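Local coordinates for protein folylpolyglutamate synthase (FolC) (Helicobacter pylori, PDB 6K8C) that probably adds glutamate to dihydropteroate to make dihydrofolate and then extends the glutamate tail of tetrahydrofolates, at the expense of ATP, at residues Asn281-Ser292 / Glu371-Ala382; Gln316-Glu325 / Lys349-Leu359. All coordinates share one frame; numbering follows the deposited sequence.

Interaction 1 (Asn281-Ser292 / Glu371-Ala382)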
loop_
_atom_site.group_PDB
_atom_site.type_symbol
_atom_site.label_atom_id
_atom_site.label_comp_id
_atom_site.label_asym_id
_atom_site.label_seq_id
_atom_site.Cartn_x
_atom_site.Cartn_y
_atom_site.Cartn_z
ATOM N N ASN A 281 -14.400 5.715 19.348
ATOM C CA ASN A 281 -15.545 4.992 18.806
ATOM C C ASN A 281 -15.473 4.780 17.297
ATOM O O ASN A 281 -16.479 4.386 16.696
ATOM C CB ASN A 281 -16.849 5.718 19.161
ATOM C CG ASN A 281 -17.019 7.024 18.406
ATOM O OD1 ASN A 281 -16.041 7.667 18.035
ATOM N ND2 ASN A 281 -18.268 7.422 18.174
ATOM N N ILE A 282 -14.329 5.027 16.658
ATOM C CA ILE A 282 -14.205 4.836 15.216
ATOM C C ILE A 282 -12.940 4.033 14.929
ATOM O O ILE A 282 -11.824 4.503 15.192
ATOM C CB ILE A 282 -14.197 6.162 14.446
ATOM C CG1 ILE A 282 -15.500 6.928 14.681
ATOM C CG2 ILE A 282 -14.036 5.910 12.950
ATOM C CD1 ILE A 282 -15.467 8.335 14.125
ATOM N N LEU A 283 -13.116 2.827 14.403
ATOM C CA LEU A 283 -12.040 2.008 13.871
ATOM C C LEU A 283 -12.053 2.130 12.350
ATOM O O LEU A 283 -13.119 2.089 11.728
ATOM C CB LEU A 283 -12.224 0.549 14.312
ATOM C CG LEU A 283 -11.194 -0.524 13.952
ATOM C CD1 LEU A 283 -9.870 -0.284 14.672
ATOM C CD2 LEU A 283 -11.756 -1.893 14.303
ATOM N N ILE A 284 -10.872 2.299 11.753
ATOM C CA ILE A 284 -10.742 2.550 10.321
ATOM C C ILE A 284 -9.785 1.527 9.719
ATOM O O ILE A 284 -8.724 1.248 10.287
ATOM C CB ILE A 284 -10.241 3.983 10.037
ATOM C CG1 ILE A 284 -11.331 5.004 10.357
ATOM C CG2 ILE A 284 -9.814 4.123 8.585
ATOM C CD1 ILE A 284 -11.086 6.369 9.732
ATOM N N ASP A 285 -10.151 0.983 8.560
ATOM C CA ASP A 285 -9.289 0.030 7.874
ATOM C C ASP A 285 -9.550 0.106 6.379
ATOM O O ASP A 285 -10.704 0.062 5.944
ATOM C CB ASP A 285 -9.515 -1.395 8.391
ATOM C CG ASP A 285 -8.449 -2.359 7.907
ATOM O OD1 ASP A 285 -8.506 -2.754 6.723
ATOM O OD2 ASP A 285 -7.556 -2.710 8.705
ATOM N N VAL A 286 -8.469 0.217 5.597
ATOM C CA VAL A 286 -8.584 0.383 4.152
ATOM C C VAL A 286 -8.704 -0.939 3.407
ATOM O O VAL A 286 -8.736 -0.937 2.170
ATOM C CB VAL A 286 -7.378 1.160 3.592
ATOM C CG1 VAL A 286 -7.346 2.565 4.172
ATOM C CG2 VAL A 286 -6.082 0.417 3.906
ATOM N N GLY A 287 -8.772 -2.063 4.110
ATOM C CA GLY A 287 -8.773 -3.350 3.442
ATOM C C GLY A 287 -10.123 -3.735 2.859
ATOM O O GLY A 287 -11.140 -3.071 3.055
ATOM N N HIS A 288 -10.114 -4.835 2.102
ATOM C CA HIS A 288 -11.358 -5.505 1.709
ATOM C C HIS A 288 -10.968 -6.925 1.294
ATOM O O HIS A 288 -10.681 -7.185 0.124
ATOM C CB HIS A 288 -12.104 -4.796 0.599
ATOM C CG HIS A 288 -13.503 -5.300 0.418
ATOM N ND1 HIS A 288 -13.784 -6.521 -0.158
ATOM C CD2 HIS A 288 -14.697 -4.771 0.778
ATOM C CE1 HIS A 288 -15.092 -6.712 -0.164
ATOM N NE2 HIS A 288 -15.669 -5.665 0.399
ATOM N N ASN A 289 -10.961 -7.826 2.271
ATOM C CA ASN A 289 -10.474 -9.185 2.091
ATOM C C ASN A 289 -11.083 -10.041 3.176
ATOM O O ASN A 289 -11.270 -9.561 4.301
ATOM C CB ASN A 289 -8.943 -9.241 2.189
ATOM C CG ASN A 289 -8.295 -9.685 0.907
ATOM O OD1 ASN A 289 -8.928 -9.703 -0.149
ATOM N ND2 ASN A 289 -7.021 -10.052 0.987
ATOM N N PRO A 290 -11.387 -11.308 2.890
ATOM C CA PRO A 290 -11.781 -12.211 3.975
ATOM C C PRO A 290 -10.755 -12.248 5.089
ATOM O O PRO A 290 -11.121 -12.322 6.269
ATOM C CB PRO A 290 -11.914 -13.568 3.266
ATOM C CG PRO A 290 -12.216 -13.219 1.850
ATOM C CD PRO A 290 -11.419 -11.970 1.575
ATOM N N HIS A 291 -9.467 -12.177 4.746
ATOM C CA HIS A 291 -8.437 -12.242 5.775
ATOM C C HIS A 291 -8.474 -11.020 6.684
ATOM O O HIS A 291 -8.408 -11.146 7.913
ATOM C CB HIS A 291 -7.055 -12.390 5.139
ATOM C CG HIS A 291 -5.975 -12.665 6.133
ATOM N ND1 HIS A 291 -5.683 -13.935 6.580
ATOM C CD2 HIS A 291 -5.138 -11.830 6.794
ATOM C CE1 HIS A 291 -4.700 -13.874 7.463
ATOM N NE2 HIS A 291 -4.352 -12.608 7.610
ATOM N N SER A 292 -8.559 -9.819 6.105
ATOM C CA SER A 292 -8.619 -8.637 6.957
ATOM C C SER A 292 -9.954 -8.550 7.683
ATOM O O SER A 292 -10.004 -8.093 8.827
ATOM C CB SER A 292 -8.363 -7.360 6.146
ATOM O OG SER A 292 -9.243 -7.236 5.044
ATOM N N GLU A 371 -22.388 5.535 19.724
ATOM C CA GLU A 371 -22.251 4.300 18.966
ATOM C C GLU A 371 -20.799 4.096 18.551
ATOM O O GLU A 371 -20.003 5.037 18.522
ATOM C CB GLU A 371 -23.153 4.309 17.723
ATOM C CG GLU A 371 -24.634 4.521 18.023
ATOM C CD GLU A 371 -25.345 3.245 18.439
ATOM O OE1 GLU A 371 -24.676 2.198 18.581
ATOM O OE2 GLU A 371 -26.581 3.288 18.622
ATOM N N ASN A 372 -20.462 2.846 18.233
ATOM C CA ASN A 372 -19.135 2.478 17.762
ATOM C C ASN A 372 -19.205 2.033 16.306
ATOM O O ASN A 372 -20.216 1.485 15.856
ATOM C CB ASN A 372 -18.534 1.368 18.624
ATOM C CG ASN A 372 -18.431 1.763 20.084
ATOM O OD1 ASN A 372 -17.940 2.843 20.408
ATOM N ND2 ASN A 372 -18.891 0.889 20.971
ATOM N N TYR A 373 -18.119 2.273 15.569
ATOM C CA TYR A 373 -18.134 2.110 14.122
ATOM C C TYR A 373 -16.842 1.484 13.627
ATOM O O TYR A 373 -15.763 1.774 14.151
ATOM C CB TYR A 373 -18.322 3.453 13.409
ATOM C CG TYR A 373 -19.582 4.188 13.786
ATOM C CD1 TYR A 373 -19.598 5.066 14.863
ATOM C CD2 TYR A 373 -20.756 4.017 13.060
ATOM C CE1 TYR A 373 -20.748 5.749 15.215
ATOM C CE2 TYR A 373 -21.920 4.700 13.405
ATOM C CZ TYR A 373 -21.906 5.566 14.485
ATOM O OH TYR A 373 -23.042 6.254 14.848
ATOM N N LEU A 374 -16.963 0.638 12.605
ATOM C CA LEU A 374 -15.847 0.245 11.755
ATOM C C LEU A 374 -16.068 0.844 10.373
ATOM O O LEU A 374 -17.126 0.638 9.767
ATOM C CB LEU A 374 -15.712 -1.283 11.653
ATOM C CG LEU A 374 -14.743 -1.800 10.573
ATOM C CD1 LEU A 374 -13.324 -1.305 10.819
ATOM C CD2 LEU A 374 -14.768 -3.333 10.478
ATOM N N VAL A 375 -15.085 1.603 9.894
ATOM C CA VAL A 375 -15.070 2.135 8.538
ATOM C C VAL A 375 -14.154 1.237 7.717
ATOM O O VAL A 375 -12.979 1.068 8.057
ATOM C CB VAL A 375 -14.591 3.598 8.517
ATOM C CG1 VAL A 375 -14.437 4.098 7.083
ATOM C CG2 VAL A 375 -15.553 4.480 9.311
ATOM N N TYR A 376 -14.684 0.651 6.645
ATOM C CA TYR A 376 -14.007 -0.459 5.992
ATOM C C TYR A 376 -14.374 -0.518 4.517
ATOM O O TYR A 376 -15.523 -0.279 4.138
ATOM C CB TYR A 376 -14.387 -1.775 6.681
ATOM C CG TYR A 376 -13.699 -3.020 6.183
ATOM C CD1 TYR A 376 -12.318 -3.148 6.222
ATOM C CD2 TYR A 376 -14.441 -4.100 5.722
ATOM C CE1 TYR A 376 -11.694 -4.313 5.787
ATOM C CE2 TYR A 376 -13.827 -5.259 5.284
ATOM C CZ TYR A 376 -12.455 -5.364 5.322
ATOM O OH TYR A 376 -11.847 -6.530 4.893
ATOM N N GLY A 377 -13.389 -0.851 3.687
ATOM C CA GLY A 377 -13.712 -1.219 2.323
ATOM C C GLY A 377 -12.648 -0.927 1.284
ATOM O O GLY A 377 -12.487 -1.699 0.330
ATOM N N SER A 378 -11.928 0.179 1.452
ATOM C CA SER A 378 -10.957 0.641 0.467
ATOM C C SER A 378 -10.248 1.856 1.039
ATOM O O SER A 378 -10.662 2.421 2.054
ATOM C CB SER A 378 -11.617 1.012 -0.862
ATOM O OG SER A 378 -12.740 1.864 -0.663
ATOM N N PHE A 379 -9.155 2.243 0.376
ATOM C CA PHE A 379 -8.574 3.554 0.636
ATOM C C PHE A 379 -9.606 4.639 0.380
ATOM O O PHE A 379 -9.699 5.622 1.125
ATOM C CB PHE A 379 -7.340 3.784 -0.247
ATOM C CG PHE A 379 -6.054 3.245 0.328
ATOM C CD1 PHE A 379 -5.711 1.915 0.155
ATOM C CD2 PHE A 379 -5.179 4.072 1.016
ATOM C CE1 PHE A 379 -4.531 1.413 0.662
ATOM C CE2 PHE A 379 -3.987 3.573 1.531
ATOM C CZ PHE A 379 -3.668 2.236 1.352
ATOM N N LEU A 380 -10.414 4.459 -0.664
ATOM C CA LEU A 380 -11.406 5.463 -1.030
ATOM C C LEU A 380 -12.455 5.628 0.062
ATOM O O LEU A 380 -12.785 6.752 0.456
ATOM C CB LEU A 380 -12.065 5.085 -2.359
ATOM C CG LEU A 380 -13.351 5.809 -2.762
ATOM C CD1 LEU A 380 -13.103 7.301 -2.934
ATOM C CD2 LEU A 380 -13.925 5.210 -4.039
ATOM N N VAL A 381 -12.985 4.512 0.566
ATOM C CA VAL A 381 -14.005 4.580 1.609
ATOM C C VAL A 381 -13.458 5.282 2.846
ATOM O O VAL A 381 -14.126 6.139 3.437
ATOM C CB VAL A 381 -14.521 3.168 1.944
ATOM C CG1 VAL A 381 -15.200 3.157 3.304
ATOM C CG2 VAL A 381 -15.479 2.685 0.869
ATOM N N ALA A 382 -12.230 4.944 3.248
ATOM C CA ALA A 382 -11.672 5.528 4.462
ATOM C C ALA A 382 -11.363 7.005 4.271
ATOM O O ALA A 382 -11.629 7.823 5.159
ATOM C CB ALA A 382 -10.415 4.772 4.884
#

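Interaction 2 (Gln316-Glu325 / Lys349-Leu359)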
loop_
_atom_site.group_PDB
_atom_site.type_symbol
_atom_site.label_atom_id
_atom_site.label_comp_id
_atom_site.label_asym_id
_atom_site.label_seq_id
_atom_site.Cartn_x
_atom_site.Cartn_y
_atom_site.Cartn_z
ATOM N N GLN A 316 -16.462 -3.150 -7.418
ATOM C CA GLN A 316 -17.286 -4.168 -8.064
ATOM C C GLN A 316 -16.580 -5.512 -8.192
ATOM O O GLN A 316 -17.247 -6.537 -8.382
ATOM C CB GLN A 316 -17.712 -3.676 -9.442
ATOM C CG GLN A 316 -19.089 -3.054 -9.484
ATOM C CD GLN A 316 -20.170 -4.096 -9.666
ATOM O OE1 GLN A 316 -20.351 -4.631 -10.762
ATOM N NE2 GLN A 316 -20.887 -4.402 -8.588
ATOM N N ASP A 317 -15.256 -5.533 -8.082
ATOM C CA ASP A 317 -14.471 -6.737 -8.307
ATOM C C ASP A 317 -14.268 -7.566 -7.047
ATOM O O ASP A 317 -13.628 -8.622 -7.117
ATOM C CB ASP A 317 -13.104 -6.363 -8.888
ATOM C CG ASP A 317 -12.507 -5.128 -8.220
ATOM O OD1 ASP A 317 -13.143 -4.047 -8.255
ATOM O OD2 ASP A 317 -11.394 -5.235 -7.664
ATOM N N LYS A 318 -14.772 -7.117 -5.901
ATOM C CA LYS A 318 -14.490 -7.759 -4.628
ATOM C C LYS A 318 -15.658 -8.630 -4.178
ATOM O O LYS A 318 -16.810 -8.431 -4.574
ATOM C CB LYS A 318 -14.169 -6.709 -3.562
ATOM C CG LYS A 318 -12.924 -5.892 -3.869
ATOM C CD LYS A 318 -11.652 -6.664 -3.556
ATOM C CE LYS A 318 -10.510 -6.266 -4.483
ATOM N NZ LYS A 318 -10.659 -6.842 -5.850
ATOM N N ASP A 319 -15.335 -9.612 -3.333
ATOM C CA ASP A 319 -16.324 -10.551 -2.805
ATOM C C ASP A 319 -16.991 -9.912 -1.591
ATOM O O ASP A 319 -16.711 -10.240 -0.436
ATOM C CB ASP A 319 -15.667 -11.881 -2.455
ATOM C CG ASP A 319 -16.677 -12.976 -2.140
ATOM O OD1 ASP A 319 -17.883 -12.671 -2.009
ATOM O OD2 ASP A 319 -16.257 -14.146 -2.018
ATOM N N ALA A 320 -17.903 -8.978 -1.873
ATOM C CA ALA A 320 -18.588 -8.263 -0.803
ATOM C C ALA A 320 -19.390 -9.214 0.076
ATOM O O ALA A 320 -19.425 -9.055 1.302
ATOM C CB ALA A 320 -19.498 -7.187 -1.390
ATOM N N PHE A 321 -20.034 -10.213 -0.533
ATOM C CA PHE A 321 -20.879 -11.131 0.223
ATOM C C PHE A 321 -20.091 -11.819 1.332
ATOM O O PHE A 321 -20.503 -11.815 2.498
ATOM C CB PHE A 321 -21.503 -12.166 -0.722
ATOM C CG PHE A 321 -22.236 -13.262 -0.014
ATOM C CD1 PHE A 321 -23.556 -13.093 0.371
ATOM C CD2 PHE A 321 -21.607 -14.467 0.271
ATOM C CE1 PHE A 321 -24.237 -14.097 1.024
ATOM C CE2 PHE A 321 -22.283 -15.475 0.931
ATOM C CZ PHE A 321 -23.598 -15.290 1.309
ATOM N N LEU A 322 -18.954 -12.420 0.984
ATOM C CA LEU A 322 -18.181 -13.167 1.970
ATOM C C LEU A 322 -17.656 -12.254 3.072
ATOM O O LEU A 322 -17.692 -12.612 4.256
ATOM C CB LEU A 322 -17.030 -13.896 1.281
ATOM C CG LEU A 322 -16.147 -14.773 2.169
ATOM C CD1 LEU A 322 -17.006 -15.693 3.020
ATOM C CD2 LEU A 322 -15.160 -15.568 1.320
ATOM N N VAL A 323 -17.176 -11.067 2.702
ATOM C CA VAL A 323 -16.628 -10.143 3.691
ATOM C C VAL A 323 -17.704 -9.735 4.690
ATOM O O VAL A 323 -17.486 -9.750 5.908
ATOM C CB VAL A 323 -16.004 -8.928 2.985
ATOM C CG1 VAL A 323 -15.953 -7.729 3.913
ATOM C CG2 VAL A 323 -14.618 -9.290 2.464
ATOM N N LEU A 324 -18.894 -9.390 4.191
ATOM C CA LEU A 324 -19.986 -9.009 5.080
ATOM C C LEU A 324 -20.483 -10.196 5.897
ATOM O O LEU A 324 -20.900 -10.030 7.051
ATOM C CB LEU A 324 -21.127 -8.395 4.269
ATOM C CG LEU A 324 -20.756 -7.079 3.576
ATOM C CD1 LEU A 324 -21.757 -6.729 2.488
ATOM C CD2 LEU A 324 -20.654 -5.958 4.599
ATOM N N GLU A 325 -20.465 -11.400 5.317
ATOM C CA GLU A 325 -20.839 -12.585 6.082
ATOM C C GLU A 325 -19.868 -12.823 7.233
ATOM O O GLU A 325 -20.279 -13.198 8.339
ATOM C CB GLU A 325 -20.899 -13.807 5.166
ATOM C CG GLU A 325 -21.418 -15.055 5.852
ATOM C CD GLU A 325 -21.326 -16.287 4.970
ATOM O OE1 GLU A 325 -20.201 -16.657 4.565
ATOM O OE2 GLU A 325 -22.384 -16.884 4.679
ATOM N N LYS A 349 -27.389 -3.509 -5.959
ATOM C CA LYS A 349 -26.771 -4.823 -5.816
ATOM C C LYS A 349 -26.266 -5.030 -4.393
ATOM O O LYS A 349 -26.477 -6.090 -3.791
ATOM C CB LYS A 349 -25.635 -4.979 -6.827
ATOM C CG LYS A 349 -24.918 -6.314 -6.759
ATOM C CD LYS A 349 -23.744 -6.363 -7.725
ATOM C CE LYS A 349 -22.846 -7.557 -7.443
ATOM N NZ LYS A 349 -22.218 -8.087 -8.684
ATOM N N LEU A 350 -25.596 -4.017 -3.835
ATOM C CA LEU A 350 -25.127 -4.101 -2.456
ATOM C C LEU A 350 -26.291 -4.273 -1.489
ATOM O O LEU A 350 -26.208 -5.061 -0.537
ATOM C CB LEU A 350 -24.318 -2.851 -2.104
ATOM C CG LEU A 350 -23.799 -2.749 -0.670
ATOM C CD1 LEU A 350 -23.008 -3.999 -0.292
ATOM C CD2 LEU A 350 -22.952 -1.493 -0.492
ATOM N N LYS A 351 -27.389 -3.548 -1.720
ATOM C CA LYS A 351 -28.567 -3.702 -0.874
ATOM C C LYS A 351 -29.094 -5.130 -0.904
ATOM O O LYS A 351 -29.602 -5.627 0.109
ATOM C CB LYS A 351 -29.665 -2.731 -1.309
ATOM C CG LYS A 351 -29.489 -1.297 -0.821
ATOM C CD LYS A 351 -30.701 -0.452 -1.205
ATOM C CE LYS A 351 -30.648 0.937 -0.581
ATOM N NZ LYS A 351 -31.721 1.830 -1.109
ATOM N N GLY A 352 -28.987 -5.803 -2.052
ATOM C CA GLY A 352 -29.469 -7.171 -2.145
ATOM C C GLY A 352 -28.595 -8.156 -1.399
ATOM O O GLY A 352 -29.095 -9.142 -0.849
ATOM N N ILE A 353 -27.282 -7.912 -1.377
ATOM C CA ILE A 353 -26.388 -8.753 -0.587
ATOM C C ILE A 353 -26.707 -8.611 0.892
ATOM O O ILE A 353 -26.791 -9.604 1.627
ATOM C CB ILE A 353 -24.922 -8.395 -0.889
ATOM C CG1 ILE A 353 -24.584 -8.732 -2.342
ATOM C CG2 ILE A 353 -23.980 -9.113 0.079
ATOM C CD1 ILE A 353 -23.290 -8.120 -2.828
ATOM N N LEU A 354 -26.903 -7.372 1.348
ATOM C CA LEU A 354 -27.216 -7.140 2.752
ATOM C C LEU A 354 -28.553 -7.762 3.123
ATOM O O LEU A 354 -28.726 -8.258 4.242
ATOM C CB LEU A 354 -27.208 -5.636 3.041
ATOM C CG LEU A 354 -25.831 -4.998 2.841
ATOM C CD1 LEU A 354 -25.940 -3.502 2.607
ATOM C CD2 LEU A 354 -24.936 -5.292 4.040
ATOM N N GLU A 355 -29.509 -7.754 2.193
ATOM C CA GLU A 355 -30.796 -8.384 2.466
ATOM C C GLU A 355 -30.666 -9.903 2.515
ATOM O O GLU A 355 -31.251 -10.551 3.390
ATOM C CB GLU A 355 -31.827 -7.947 1.424
ATOM C CG GLU A 355 -32.472 -6.602 1.747
ATOM C CD GLU A 355 -33.015 -5.891 0.519
ATOM O OE1 GLU A 355 -33.353 -6.575 -0.470
ATOM O OE2 GLU A 355 -33.105 -4.643 0.543
ATOM N N THR A 356 -29.891 -10.488 1.598
ATOM C CA THR A 356 -29.616 -11.921 1.675
ATOM C C THR A 356 -28.997 -12.288 3.018
ATOM O O THR A 356 -29.323 -13.328 3.601
ATOM C CB THR A 356 -28.687 -12.347 0.534
ATOM O OG1 THR A 356 -29.340 -12.149 -0.725
ATOM C CG2 THR A 356 -28.291 -13.814 0.678
ATOM N N LEU A 357 -28.118 -11.431 3.537
ATOM C CA LEU A 357 -27.416 -11.731 4.776
ATOM C C LEU A 357 -28.233 -11.417 6.023
ATOM O O LEU A 357 -27.850 -11.845 7.117
ATOM C CB LEU A 357 -26.092 -10.965 4.805
ATOM C CG LEU A 357 -25.041 -11.597 3.891
ATOM C CD1 LEU A 357 -23.867 -10.664 3.675
ATOM C CD2 LEU A 357 -24.574 -12.943 4.453
ATOM N N GLY A 358 -29.346 -10.701 5.896
ATOM C CA GLY A 358 -30.110 -10.321 7.067
ATOM C C GLY A 358 -29.522 -9.173 7.862
ATOM O O GLY A 358 -29.722 -9.103 9.078
ATOM N N LEU A 359 -28.800 -8.269 7.209
ATOM C CA LEU A 359 -28.191 -7.122 7.871
ATOM C C LEU A 359 -29.052 -5.889 7.629
ATOM O O LEU A 359 -29.296 -5.520 6.476
ATOM C CB LEU A 359 -26.773 -6.883 7.354
ATOM C CG LEU A 359 -25.648 -7.782 7.870
ATOM C CD1 LEU A 359 -24.430 -7.691 6.950
ATOM C CD2 LEU A 359 -25.277 -7.411 9.300
#

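Interaction 1 (Asn281-Ser292 / Glu371-Ala382)
With chi1 of Tyr376 at -176°, its ring swings out opposite the backbone N and reaches the turn that follows strand 282-285, while the OG of Ser292, tucked between its own backbone N and carbonyl carbon, meets the ring at its edge. The two hydroxyls, Tyr376 OH and Ser292 OG, are hydrogen-bonded at 2.7 Å. Gly287 O sits over one face of the same ring, 3.1 Å from Tyr376 CE1, and the His288 ring lies nearly parallel to it but slid well aside. Asp285 shapes this turn: its OD1 accepts from Gly287 N at 2.7 Å, an Asx turn, and its OD2 is salt-bridged to Arg238.

Leading up to the turn, strands 282-285 and 373-376 run parallel. Leu283 is gripped twice, its N giving a nearly straight bond (175°) to Tyr373 O and its O receiving Val375 N at 2.7 Å. At the start of the pair Asn281 ND2 reaches Glu371 O at 3.0 Å, while its OD1 is held by Ser279. Past the strand ends, Val286 CG2 rests on the face of the Phe379 ring, and Ala382 CB packs against both Ile284 CG2 and Val286 CG1. Ser378 OG caps helix 379-390 by accepting from Val381 N. These are neighbouring parallel strands, each leading through a short turn into a helix, in the sheet of the C-terminal glutamate ligase domain of the Mur ligase family.

Interaction 2 (Gln316-Glu325 / Lys349-Leu359)
The short helical segments 320-325 and 349-357 pass each other at -42° with their axes 10.0 Å apart, and the backbones come closest where Phe321 faces Ile353. Leu324 is the knob, set into a hole formed by Leu350, Ile353, Leu354 and Leu357. Its CD1 branch points into the hole, 3.8 Å from Leu354 CD2, whereas its CB is met by Leu357 CD1 at 3.6 Å. With CG of Leu357 beside the backbone N (chi1 -76°), its two methyls divide the work: CD1 goes to Leu324, and CD2 lies between Phe321 CE1, at 3.6 Å, and Glu325 CB, at 3.8 Å. The Phe321 ring takes Ile353 CG2 at its edge, and that same methyl touches Phe321 CA at 3.7 Å. No hydrogen bond crosses between the segments. Asp319 OD1 caps the first helix by accepting from Leu322 N, and the second ends in a Schellman motif at Gly358, turning Leu359 CD1 back toward Leu324. Both helices pack on one side of the domain's sheet: Leu324 rests on Leu310 and Tyr312 of strand 308-312, while Leu350 and Leu354 reach Ile336 of strand 331-336, and Leu354 also meets Tyr361 of strand 361-363.

Interaction 2 is nested along the chain within the loop that interaction 1 closes, and both are built on the same six-stranded sheet, interaction 1 within it and interaction 2 on one of its sides. Interaction 1 joins two adjacent strands, so backbone hydrogen bonds run through it, and it is largely buried; polar side chains order the turn at its end. Interaction 2 pairs two helices and is only partly buried, mainly apolar, with no hydrogen bond across it and charged and polar residues at its margins. The two contacts meet directly: Val323, on another side of helix 320-327 from the Leu324 knob, packs against Tyr376 and His288, and Lys318 CB packs 3.4 Å from His288 ND1, while His288 NE2 is hydrogen-bonded to Tyr312.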